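Local coordinates for adhesion G-protein coupled receptor G6 (Danio rerio, PDB 6V55) that probably serves as a calcium-binding cell-adhesion receptor of the G-protein coupled receptor class, with a role linked to myelination, at residues N567-S571 with S605-V609; E515-D519 with T556-T560; C473-K477 with Q523-I527; I507-V512 with Q539-K543; I594-S600 with G611-L615. All blocks are in the same frame, centred on the assembly; numbering follows the deposited sequence.

Contact 1 of 5, residues N567-S571 with S605-V609; sequences NVMVS and SKNLV
K606 is the first residue of 605-609 to approach 567-571. Its lysine chain, bent at chi2 and chi4, curls over so that NZ comes to 4.1 Å from V570 CG1. The same ammonium group donates to the side-chain oxygen of the next residue, with NZ of K606 2.8 Å from OD1 of N607, tilted 19° from the carbonyl plane, which restricts the rotation of that amide.

N607 lies between V570 and M569. CG is placed anti to the carbonyl carbon (chi1 -54°), which directs the amide toward V570, but the approach there is too short to be reliable and its detail is doubtful. The firmer neighbour is the thioether of M569, with SD 3.6 Å from the backbone O of N607 and 3.9 Å from its CB. An alanine here offers no amide oxygen, and the K606 ammonium would probably be left without its mate and free to swing.

At L608 the M569 chain, bent at chi3, ends across the leucine at about a right angle, its CE 3.7 Å from L608 CB. F677 of strand 671-677 touches both side chains.

The whole is a helix-to-sheet junction: a type I turn, V568 to S571, at the end of helix 555-568 rests on the start of strand 608-614, as expected where the helical and beta subdomains of a GAIN domain meet.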
# COMPACT_ATOMS: atom_id res chain seq x y z
N ASN A 567 3.81 -24.70 -15.17
CA ASN A 567 4.58 -23.53 -14.76
C ASN A 567 6.08 -23.80 -14.79
O ASN A 567 6.86 -22.87 -15.03
CB ASN A 567 4.20 -23.13 -13.35
CG ASN A 567 2.87 -22.48 -13.26
OD1 ASN A 567 2.21 -22.23 -14.27
ND2 ASN A 567 2.42 -22.26 -12.03
N VAL A 568 6.52 -25.03 -14.53
CA VAL A 568 7.95 -25.28 -14.69
C VAL A 568 8.32 -25.39 -16.16
O VAL A 568 9.49 -25.24 -16.49
CB VAL A 568 8.51 -26.51 -13.93
CG1 VAL A 568 7.94 -26.60 -12.52
CG2 VAL A 568 8.33 -27.81 -14.68
N MET A 569 7.36 -25.56 -17.06
CA MET A 569 7.69 -25.53 -18.48
C MET A 569 7.98 -24.14 -19.01
O MET A 569 8.53 -24.02 -20.10
CB MET A 569 6.56 -26.12 -19.29
CG MET A 569 6.56 -27.59 -19.32
SD MET A 569 5.20 -28.19 -20.30
CE MET A 569 4.60 -29.26 -19.02
N VAL A 570 7.60 -23.07 -18.30
CA VAL A 570 7.91 -21.73 -18.80
C VAL A 570 9.11 -21.18 -18.05
O VAL A 570 9.46 -20.01 -18.21
CB VAL A 570 6.72 -20.76 -18.72
CG1 VAL A 570 5.61 -21.20 -19.64
CG2 VAL A 570 6.20 -20.63 -17.32
N SER A 571 9.78 -22.04 -17.28
CA SER A 571 11.02 -21.64 -16.63
C SER A 571 12.15 -21.64 -17.64
O SER A 571 11.97 -22.02 -18.80
CB SER A 571 11.33 -22.57 -15.47
OG SER A 571 10.43 -22.28 -14.41
N SER A 605 -3.93 -26.97 -19.18
CA SER A 605 -3.16 -25.87 -18.62
C SER A 605 -2.62 -25.07 -19.80
O SER A 605 -2.96 -25.36 -20.96
CB SER A 605 -2.03 -26.38 -17.74
OG SER A 605 -1.15 -27.15 -18.54
N LYS A 606 -1.76 -24.08 -19.52
CA LYS A 606 -1.25 -23.22 -20.58
C LYS A 606 -0.30 -23.97 -21.51
O LYS A 606 -0.46 -23.89 -22.73
CB LYS A 606 -0.58 -21.98 -19.97
CG LYS A 606 -0.27 -20.85 -20.98
CD LYS A 606 1.05 -20.13 -20.62
CE LYS A 606 1.73 -19.44 -21.82
NZ LYS A 606 2.79 -20.27 -22.47
N ASN A 607 0.64 -24.76 -20.98
CA ASN A 607 1.59 -25.48 -21.83
C ASN A 607 1.45 -27.00 -21.81
O ASN A 607 2.33 -27.69 -22.35
CB ASN A 607 3.03 -25.14 -21.44
CG ASN A 607 3.30 -23.66 -21.44
OD1 ASN A 607 3.23 -23.00 -22.48
ND2 ASN A 607 3.63 -23.13 -20.26
N LEU A 608 0.39 -27.55 -21.22
CA LEU A 608 0.27 -28.98 -21.00
C LEU A 608 -1.19 -29.37 -20.90
O LEU A 608 -1.90 -28.88 -20.01
CB LEU A 608 0.99 -29.42 -19.72
CG LEU A 608 0.89 -30.91 -19.43
CD1 LEU A 608 1.63 -31.72 -20.46
CD2 LEU A 608 1.36 -31.26 -18.04
N VAL A 609 -1.64 -30.27 -21.77
CA VAL A 609 -2.96 -30.88 -21.63
C VAL A 609 -2.78 -32.39 -21.60
O VAL A 609 -1.99 -32.94 -22.38
CB VAL A 609 -3.92 -30.41 -22.75
CG1 VAL A 609 -3.32 -30.55 -24.15
CG2 VAL A 609 -5.23 -31.10 -22.64

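Contact 2 of 5, residues E515-D519 with T556-T560; sequences ENAMD and TLAST
M518 and L557 bring the two backbones nearest, their CA atoms 6.0 Å apart, where the first residues of helix 517-527 pass alongside helix 555-568. M518 supplies the largest share of the buried surface. Its CG stands anti to the backbone N (chi1 -155°) and the chain then folds at chi2 (39°), which turns the thioether across to the other helix.

The sulfur and the terminal methyl do different work. SD runs past L557 in the opposite sense to the leucine chain and rests 3.6 Å from L557 CD1. That same leucine methyl also approaches the residue before M518, CD1 of L557 being 3.9 Å from the backbone O of A517, while the methyl of A517 meets the other branch, L557 CD2. Beyond the sulfur, M518 CE is lodged beside two oxygens, 3.3 Å from T560 OG1 and 3.4 Å from the backbone O of T556.

Those oxygens are already joined to each other: T560 OG1 donates to T556 O over 3.0 Å, in the carbonyl plane and with a C=O...donor angle of 158°. A valine here has no hydroxyl to give, and would probably leave the T556 carbonyl with only weak donors from its own helix and set a methyl against M518 CE.

On the outer side T556 neighbours a protein-linked sugar, whereas L547 covers A517 and L557 from helix 534-550, packing consistent with a GAIN helical subdomain. The chemistry is largely dispersive: the T560 hydroxyl and T556 carbonyl are paired within helix 555-568, and sulfur and methyls join the two helices.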
# COMPACT_ATOMS: atom_id res chain seq x y z
N GLU A 515 -4.30 -36.87 3.09
CA GLU A 515 -5.10 -35.78 3.63
C GLU A 515 -4.50 -34.41 3.39
O GLU A 515 -5.25 -33.44 3.26
CB GLU A 515 -5.35 -36.01 5.12
CG GLU A 515 -6.64 -36.80 5.38
CD GLU A 515 -6.53 -38.28 5.00
OE1 GLU A 515 -5.45 -38.88 5.27
OE2 GLU A 515 -7.51 -38.83 4.43
N ASN A 516 -3.17 -34.30 3.30
CA ASN A 516 -2.56 -33.01 3.03
C ASN A 516 -2.09 -32.83 1.58
O ASN A 516 -1.51 -31.78 1.28
CB ASN A 516 -1.41 -32.76 4.03
CG ASN A 516 -0.10 -33.39 3.63
OD1 ASN A 516 -0.06 -34.53 3.18
ND2 ASN A 516 1.00 -32.67 3.84
N ALA A 517 -2.36 -33.81 0.68
CA ALA A 517 -1.87 -33.75 -0.70
C ALA A 517 -2.48 -32.60 -1.49
O ALA A 517 -1.79 -31.94 -2.28
CB ALA A 517 -2.16 -35.05 -1.44
N MET A 518 -3.78 -32.35 -1.28
CA MET A 518 -4.44 -31.22 -1.94
C MET A 518 -3.89 -29.88 -1.44
O MET A 518 -3.77 -28.94 -2.23
CB MET A 518 -5.95 -31.30 -1.70
CG MET A 518 -6.80 -30.60 -2.76
SD MET A 518 -6.14 -30.81 -4.42
CE MET A 518 -6.90 -29.52 -5.35
N ASP A 519 -3.51 -29.81 -0.16
CA ASP A 519 -2.99 -28.56 0.39
C ASP A 519 -1.57 -28.27 -0.09
O ASP A 519 -1.26 -27.13 -0.43
CB ASP A 519 -3.06 -28.60 1.91
CG ASP A 519 -2.96 -27.21 2.54
OD1 ASP A 519 -3.97 -26.45 2.45
OD2 ASP A 519 -1.89 -26.89 3.13
N THR A 556 -9.46 -32.92 -9.53
CA THR A 556 -9.06 -31.63 -8.97
C THR A 556 -7.64 -31.69 -8.42
O THR A 556 -6.90 -30.71 -8.54
CB THR A 556 -10.03 -31.16 -7.90
OG1 THR A 556 -9.92 -31.98 -6.73
CG2 THR A 556 -11.46 -31.21 -8.43
N LEU A 557 -7.22 -32.85 -7.89
CA LEU A 557 -5.82 -33.02 -7.51
C LEU A 557 -4.90 -33.05 -8.74
O LEU A 557 -3.81 -32.47 -8.71
CB LEU A 557 -5.63 -34.30 -6.67
CG LEU A 557 -4.22 -34.55 -6.12
CD1 LEU A 557 -3.70 -33.35 -5.37
CD2 LEU A 557 -4.21 -35.75 -5.21
N ALA A 558 -5.35 -33.68 -9.83
CA ALA A 558 -4.50 -33.71 -11.01
C ALA A 558 -4.47 -32.36 -11.74
O ALA A 558 -3.50 -32.07 -12.45
CB ALA A 558 -4.95 -34.79 -11.96
N SER A 559 -5.50 -31.53 -11.57
CA SER A 559 -5.47 -30.23 -12.22
C SER A 559 -4.47 -29.31 -11.54
O SER A 559 -3.84 -28.49 -12.20
CB SER A 559 -6.86 -29.61 -12.25
OG SER A 559 -7.01 -28.66 -11.21
N THR A 560 -4.25 -29.49 -10.24
CA THR A 560 -3.21 -28.71 -9.58
C THR A 560 -1.83 -29.21 -9.96
O THR A 560 -0.91 -28.40 -10.18
CB THR A 560 -3.41 -28.74 -8.07
OG1 THR A 560 -4.81 -28.68 -7.78
CG2 THR A 560 -2.77 -27.57 -7.45

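Contact 3 of 5, residues C473-K477 with Q523-I527; sequences CFPYK and QLADI
Y476, Q523 and I527 account for most of the surface buried here, with P475 as the wedge between the aromatic groups. The Y476 ring presents an edge to Q523: CD1 of Y476 is 3.8 Å from CB of Q523, and the ring and amide planes stand 81° apart. The atoms of Q523 nearest the ring are CB and CG, the aliphatic base of its chain, while its amide turns elsewhere, NE2 donating to D519 O one turn back. The phenol oxygen of Y476 bonds to I507 O, and L524 CD2 lies beside it, 3.5 Å from Y476 OH.

I527 reaches the loop with both branches. With CG1 anti to the carbonyl carbon (chi1 -39°), the longer branch ends with CD1 3.4 Å from P475 CB. The second branch meets the neighbouring ring edge-on, CG2 of I527 sitting 3.8 Å from CZ of F474.

P475, preceded by a cis peptide bond, lies between two aromatic faces: its CB is 3.7 Å above the plane of the F474 ring, over the centre, and its CG is 3.9 Å above that of Y476. The cis bond fits this compact sandwich, which offers I527 an apolar surface.

The loop follows strand 468-472, is anchored by the C473-C504 disulfide, and packs on the last turns of helix 517-527. E536 and K543 of helix 534-550 touch F474 and Y476, respectively. On another side, K477 forms salt bridges to D98 and E53, residues of the calcium site in the CUB domain, joining this junction to the N-terminal part of the chain.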
# COMPACT_ATOMS: atom_id res chain seq x y z
N CYS A 473 5.43 -18.86 7.20
CA CYS A 473 6.47 -19.83 6.90
C CYS A 473 6.45 -20.12 5.40
O CYS A 473 5.40 -20.42 4.84
CB CYS A 473 6.26 -21.12 7.69
SG CYS A 473 6.63 -21.02 9.46
N PHE A 474 7.60 -19.98 4.75
CA PHE A 474 7.71 -20.30 3.34
C PHE A 474 7.86 -21.80 3.16
O PHE A 474 8.73 -22.40 3.80
CB PHE A 474 8.91 -19.58 2.71
CG PHE A 474 9.04 -19.82 1.24
CD1 PHE A 474 8.20 -19.17 0.36
CD2 PHE A 474 9.99 -20.71 0.75
CE1 PHE A 474 8.31 -19.37 -1.01
CE2 PHE A 474 10.09 -20.94 -0.63
CZ PHE A 474 9.25 -20.26 -1.50
N PRO A 475 7.07 -22.45 2.30
CA PRO A 475 5.97 -21.94 1.48
C PRO A 475 4.56 -22.40 1.86
O PRO A 475 3.63 -22.13 1.09
CB PRO A 475 6.30 -22.48 0.11
CG PRO A 475 6.82 -23.85 0.44
CD PRO A 475 7.53 -23.75 1.79
N TYR A 476 4.38 -23.09 2.98
CA TYR A 476 3.07 -23.69 3.23
C TYR A 476 2.15 -22.79 4.06
O TYR A 476 0.93 -23.00 4.02
CB TYR A 476 3.26 -25.06 3.87
CG TYR A 476 4.01 -25.97 2.93
CD1 TYR A 476 3.54 -26.18 1.62
CD2 TYR A 476 5.19 -26.60 3.31
CE1 TYR A 476 4.23 -27.00 0.72
CE2 TYR A 476 5.87 -27.43 2.42
CZ TYR A 476 5.38 -27.62 1.13
OH TYR A 476 6.07 -28.44 0.26
N LYS A 477 2.73 -21.83 4.79
CA LYS A 477 2.03 -20.81 5.60
C LYS A 477 1.13 -21.38 6.70
O LYS A 477 0.22 -20.68 7.16
CB LYS A 477 1.20 -19.84 4.75
CG LYS A 477 1.86 -19.22 3.55
CD LYS A 477 0.78 -18.51 2.73
CE LYS A 477 0.57 -17.06 3.11
NZ LYS A 477 0.29 -16.20 1.92
N GLN A 523 -0.25 -25.11 -2.69
CA GLN A 523 0.78 -24.15 -2.31
C GLN A 523 1.96 -24.14 -3.28
O GLN A 523 2.39 -23.07 -3.70
CB GLN A 523 1.28 -24.41 -0.88
CG GLN A 523 0.26 -24.28 0.28
CD GLN A 523 -1.03 -23.51 -0.04
OE1 GLN A 523 -1.03 -22.30 -0.35
NE2 GLN A 523 -2.15 -24.23 0.06
N LEU A 524 2.42 -25.33 -3.71
CA LEU A 524 3.49 -25.43 -4.69
C LEU A 524 3.07 -24.86 -6.05
O LEU A 524 3.91 -24.27 -6.74
CB LEU A 524 3.92 -26.89 -4.86
CG LEU A 524 4.48 -27.69 -3.68
CD1 LEU A 524 4.91 -29.07 -4.13
CD2 LEU A 524 5.59 -26.97 -2.93
N ALA A 525 1.79 -24.99 -6.42
CA ALA A 525 1.28 -24.38 -7.65
C ALA A 525 1.27 -22.86 -7.60
O ALA A 525 1.36 -22.21 -8.65
CB ALA A 525 -0.13 -24.89 -7.95
N ASP A 526 1.17 -22.27 -6.40
CA ASP A 526 1.29 -20.83 -6.27
C ASP A 526 2.72 -20.33 -6.55
O ASP A 526 2.88 -19.39 -7.35
CB ASP A 526 0.83 -20.39 -4.88
CG ASP A 526 -0.08 -19.16 -4.90
OD1 ASP A 526 -1.20 -19.25 -4.34
OD2 ASP A 526 0.32 -18.12 -5.48
N ILE A 527 3.74 -20.96 -5.93
CA ILE A 527 5.14 -20.50 -6.00
C ILE A 527 5.69 -20.58 -7.42
O ILE A 527 6.56 -19.78 -7.80
CB ILE A 527 6.09 -21.31 -5.11
CG1 ILE A 527 5.51 -21.70 -3.78
CG2 ILE A 527 7.33 -20.51 -4.81
CD1 ILE A 527 6.29 -22.90 -3.24

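Contact 4 of 5, residues I507-V512 with Q539-K543; sequences ITSITV and QVVTK
The carboxamide of Q539 is flanked by aliphatic groups of I507 and T508 on opposite sides of its plane. T508 CG2 comes in obliquely, nearest at OE1 (3.6 Å from T508 CG2 to Q539 OE1), and I507 CD1 stands 4.0 Å from the same Q539 OE1. Two further flat groups, the peptide carbonyls of T508 and I510, converge on one ammonium. K543 NZ is 2.6 Å from T508 O, but rises 49° out of that carbonyl plane; it is 2.5 Å from I510 O, tilted only 19°, with a C=O...donor angle of 155°. The second bond is therefore the better directed of the two.

Bends at chi2 and chi3 fold the lysine chain under the loop, and its methylenes pack against the side chains of I510 and V512. K543 CE lies 3.8 Å from I510 CG2, crossing it at about a right angle, while CD meets V512 CG1 at 3.9 Å as these side chains slide past each other. At the other end of the loop, I507 CG2 sits 3.6 Å from the backbone O of Q539 and also reaches V540.

E546, one turn further along helix 534-550, adds a salt bridge to K543 NZ. Two loop carbonyls and a carboxylate thus grip a buried lysine, a set of partners likely to stabilise its charged form and to pin the 507-512 loop onto what is probably the helical subdomain of a GAIN domain.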
# COMPACT_ATOMS: atom_id res chain seq x y z
N ILE A 507 10.35 -26.49 1.60
CA ILE A 507 9.64 -27.14 0.49
C ILE A 507 9.75 -28.66 0.61
O ILE A 507 8.75 -29.39 0.50
CB ILE A 507 10.21 -26.67 -0.87
CG1 ILE A 507 9.95 -25.18 -1.09
CG2 ILE A 507 9.63 -27.48 -2.04
CD1 ILE A 507 10.71 -24.62 -2.26
N THR A 508 10.97 -29.16 0.86
CA THR A 508 11.21 -30.60 0.85
C THR A 508 10.79 -31.30 2.13
O THR A 508 10.56 -32.51 2.11
CB THR A 508 12.69 -30.89 0.61
OG1 THR A 508 13.38 -30.82 1.87
CG2 THR A 508 13.28 -29.87 -0.31
N SER A 509 10.72 -30.58 3.25
CA SER A 509 10.68 -31.28 4.53
C SER A 509 9.28 -31.69 4.95
O SER A 509 9.14 -32.42 5.93
CB SER A 509 11.32 -30.42 5.61
OG SER A 509 10.43 -29.41 6.02
N ILE A 510 8.26 -31.26 4.23
CA ILE A 510 6.90 -31.72 4.53
C ILE A 510 6.76 -33.16 4.06
O ILE A 510 7.46 -33.64 3.16
CB ILE A 510 5.85 -30.77 3.91
CG1 ILE A 510 4.56 -30.79 4.71
CG2 ILE A 510 5.56 -31.08 2.43
CD1 ILE A 510 3.53 -29.77 4.23
N THR A 511 5.90 -33.90 4.74
CA THR A 511 5.68 -35.31 4.46
C THR A 511 4.24 -35.45 3.97
O THR A 511 3.30 -35.10 4.70
CB THR A 511 5.95 -36.16 5.69
OG1 THR A 511 5.37 -35.52 6.84
CG2 THR A 511 7.46 -36.29 5.91
N VAL A 512 4.08 -35.91 2.74
CA VAL A 512 2.77 -35.86 2.10
C VAL A 512 1.94 -37.04 2.56
O VAL A 512 2.45 -38.13 2.86
CB VAL A 512 2.92 -35.84 0.57
CG1 VAL A 512 3.43 -34.50 0.11
CG2 VAL A 512 3.86 -36.91 0.11
N GLN A 539 13.30 -28.90 -6.17
CA GLN A 539 12.66 -29.31 -4.92
C GLN A 539 11.15 -29.35 -5.03
O GLN A 539 10.51 -30.13 -4.32
CB GLN A 539 13.05 -28.37 -3.79
CG GLN A 539 14.48 -28.44 -3.47
CD GLN A 539 14.90 -27.26 -2.67
OE1 GLN A 539 14.12 -26.72 -1.90
NE2 GLN A 539 16.14 -26.83 -2.87
N VAL A 540 10.56 -28.50 -5.87
CA VAL A 540 9.13 -28.59 -6.08
C VAL A 540 8.79 -29.85 -6.88
O VAL A 540 7.84 -30.57 -6.55
CB VAL A 540 8.61 -27.29 -6.74
CG1 VAL A 540 7.20 -27.40 -7.12
CG2 VAL A 540 8.74 -26.12 -5.77
N VAL A 541 9.64 -30.21 -7.84
CA VAL A 541 9.33 -31.34 -8.70
C VAL A 541 9.64 -32.67 -7.99
O VAL A 541 8.98 -33.69 -8.24
CB VAL A 541 10.07 -31.11 -10.04
CG1 VAL A 541 10.16 -32.31 -10.89
CG2 VAL A 541 9.33 -30.03 -10.83
N THR A 542 10.53 -32.66 -6.99
CA THR A 542 10.69 -33.87 -6.17
C THR A 542 9.49 -34.09 -5.25
O THR A 542 8.96 -35.22 -5.19
CB THR A 542 12.00 -33.79 -5.38
OG1 THR A 542 13.09 -33.86 -6.32
CG2 THR A 542 12.12 -34.95 -4.41
N LYS A 543 8.99 -33.02 -4.60
CA LYS A 543 7.79 -33.11 -3.76
C LYS A 543 6.53 -33.48 -4.55
O LYS A 543 5.70 -34.25 -4.04
CB LYS A 543 7.57 -31.80 -3.02
CG LYS A 543 6.53 -31.89 -1.92
CD LYS A 543 6.85 -33.00 -0.93
CE LYS A 543 8.01 -32.57 -0.02
NZ LYS A 543 8.55 -33.66 0.86

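Contact 5 of 5, residues I594-S600 with G611-L615; sequences IEFDGPS and GVSAL
V612 forms the dense half of this contact, wedged between I594 and F596. Its CG2 lies over one face of the phenylalanine, 3.9 Å from the ring centroid and 24° off the normal, a CH-pi contact displaced toward the CE1 and CD1 side. The other methyl, V612 CG1, meets I594 CG2 at 3.9 Å. F596 is turned for this by its first torsion (chi1 69°), which sets CG between the backbone N and the carbonyl carbon; the ring edge then faces A614 N, and P599 C lies in its plane.

Toward the end of the strand the contact passes from side chains to main chain and opens to solvent at P599 and A614, in contrast to the buried I594 and V612. P599 takes part through its carbonyl rather than its ring: A614 N donates to P599 O across 3.1 Å with an N-H...O angle of 164°, and S613 CA adds a C-H...O approach to that oxygen. S600 and S613 form an antiparallel non-hydrogen-bonded pair, their CA atoms 4.0 Å apart and the two CB atoms 3.7 Å apart.

The loop leaving helix 573-593 thereby enters the sheet at strand 600-603, beside strand 608-614, with 671-677 on the other flank of the latter, consistent with passage from the helical into the beta subdomain of a GAIN domain. L601 of the edge strand touches I594, F596 and V612, and R671 bonds to the I594 carbonyl.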
# COMPACT_ATOMS: atom_id res chain seq x y z
N ILE A 594 -5.03 -41.81 -12.37
CA ILE A 594 -6.14 -40.87 -12.22
C ILE A 594 -7.45 -41.64 -12.27
O ILE A 594 -7.62 -42.58 -13.06
CB ILE A 594 -6.06 -39.74 -13.26
CG1 ILE A 594 -7.21 -38.80 -13.11
CG2 ILE A 594 -6.08 -40.23 -14.70
CD1 ILE A 594 -6.86 -37.52 -13.58
N GLU A 595 -8.33 -41.35 -11.30
CA GLU A 595 -9.67 -41.92 -11.27
C GLU A 595 -10.63 -40.91 -11.91
O GLU A 595 -10.60 -39.73 -11.56
CB GLU A 595 -10.08 -42.24 -9.84
CG GLU A 595 -9.28 -43.37 -9.17
CD GLU A 595 -8.89 -43.05 -7.72
OE1 GLU A 595 -7.70 -43.25 -7.36
OE2 GLU A 595 -9.77 -42.60 -6.95
N PHE A 596 -11.44 -41.37 -12.85
CA PHE A 596 -12.42 -40.50 -13.50
C PHE A 596 -13.71 -41.28 -13.76
O PHE A 596 -13.72 -42.52 -13.68
CB PHE A 596 -11.87 -39.87 -14.79
CG PHE A 596 -11.64 -40.84 -15.92
CD1 PHE A 596 -10.50 -41.66 -15.95
CD2 PHE A 596 -12.52 -40.88 -17.00
CE1 PHE A 596 -10.28 -42.55 -17.00
CE2 PHE A 596 -12.31 -41.75 -18.07
CZ PHE A 596 -11.19 -42.58 -18.08
N ASP A 597 -14.79 -40.56 -14.05
CA ASP A 597 -16.13 -41.16 -14.07
C ASP A 597 -16.76 -41.25 -15.45
O ASP A 597 -17.40 -42.27 -15.75
CB ASP A 597 -17.08 -40.41 -13.14
CG ASP A 597 -16.89 -40.83 -11.70
OD1 ASP A 597 -17.29 -41.97 -11.35
OD2 ASP A 597 -16.30 -40.05 -10.93
N GLY A 598 -16.61 -40.25 -16.30
CA GLY A 598 -17.24 -40.31 -17.60
C GLY A 598 -16.53 -41.20 -18.60
O GLY A 598 -15.68 -42.04 -18.26
N PRO A 599 -16.87 -41.03 -19.88
CA PRO A 599 -16.13 -41.75 -20.92
C PRO A 599 -14.74 -41.20 -21.17
O PRO A 599 -13.90 -41.94 -21.71
CB PRO A 599 -17.03 -41.60 -22.15
CG PRO A 599 -17.76 -40.33 -21.93
CD PRO A 599 -17.93 -40.17 -20.43
N SER A 600 -14.47 -39.94 -20.81
CA SER A 600 -13.13 -39.36 -20.91
C SER A 600 -12.98 -38.20 -19.94
O SER A 600 -13.97 -37.62 -19.48
CB SER A 600 -12.82 -38.88 -22.34
OG SER A 600 -13.51 -37.70 -22.63
N GLY A 611 -4.96 -36.19 -21.08
CA GLY A 611 -6.30 -36.74 -21.22
C GLY A 611 -6.28 -38.24 -21.07
O GLY A 611 -5.30 -38.90 -21.42
N VAL A 612 -7.35 -38.76 -20.51
CA VAL A 612 -7.58 -40.20 -20.44
C VAL A 612 -8.94 -40.43 -21.05
O VAL A 612 -9.82 -39.56 -20.98
CB VAL A 612 -7.52 -40.73 -19.00
CG1 VAL A 612 -6.10 -40.90 -18.57
CG2 VAL A 612 -8.21 -39.77 -18.06
N SER A 613 -9.10 -41.58 -21.70
CA SER A 613 -10.40 -42.04 -22.19
C SER A 613 -10.43 -43.56 -22.09
O SER A 613 -9.39 -44.22 -22.19
CB SER A 613 -10.68 -41.61 -23.62
OG SER A 613 -9.94 -42.40 -24.54
N ALA A 614 -11.63 -44.10 -21.94
CA ALA A 614 -11.79 -45.53 -21.70
C ALA A 614 -11.70 -46.33 -23.00
O ALA A 614 -12.22 -45.90 -24.04
CB ALA A 614 -13.12 -45.79 -21.00
N LEU A 615 -11.03 -47.48 -22.94
CA LEU A 615 -10.83 -48.37 -24.09
C LEU A 615 -11.54 -49.68 -23.82
O LEU A 615 -11.21 -50.39 -22.85
CB LEU A 615 -9.34 -48.62 -24.37
CG LEU A 615 -8.79 -49.21 -25.70
CD1 LEU A 615 -7.28 -49.06 -25.80
CD2 LEU A 615 -9.03 -50.70 -25.95

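Contacts 1 to 4 each use at least one of helices 517-527, 534-550 and 555-568, and contacts 1 and 5 share strand 608-614, carrying that layer onto the sheet. Contacts 3 and 4 are the closest pair, centres 11 Å apart, and touch where P475 CG is 3.7 Å from I507 CG1. Contacts 2 and 3 share helix 517-527 and touch where T560 CG2 is 3.8 Å from A525 CB; contact 2 also meets contact 5, A558 CB lying 3.7 Å from I594 CD1. V568 CG1 of contact 1 lies 4.1 Å from V541 CG2 of contact 4. The CUB calcium ion is about 9 Å from the side chain of Q523 in contact 3.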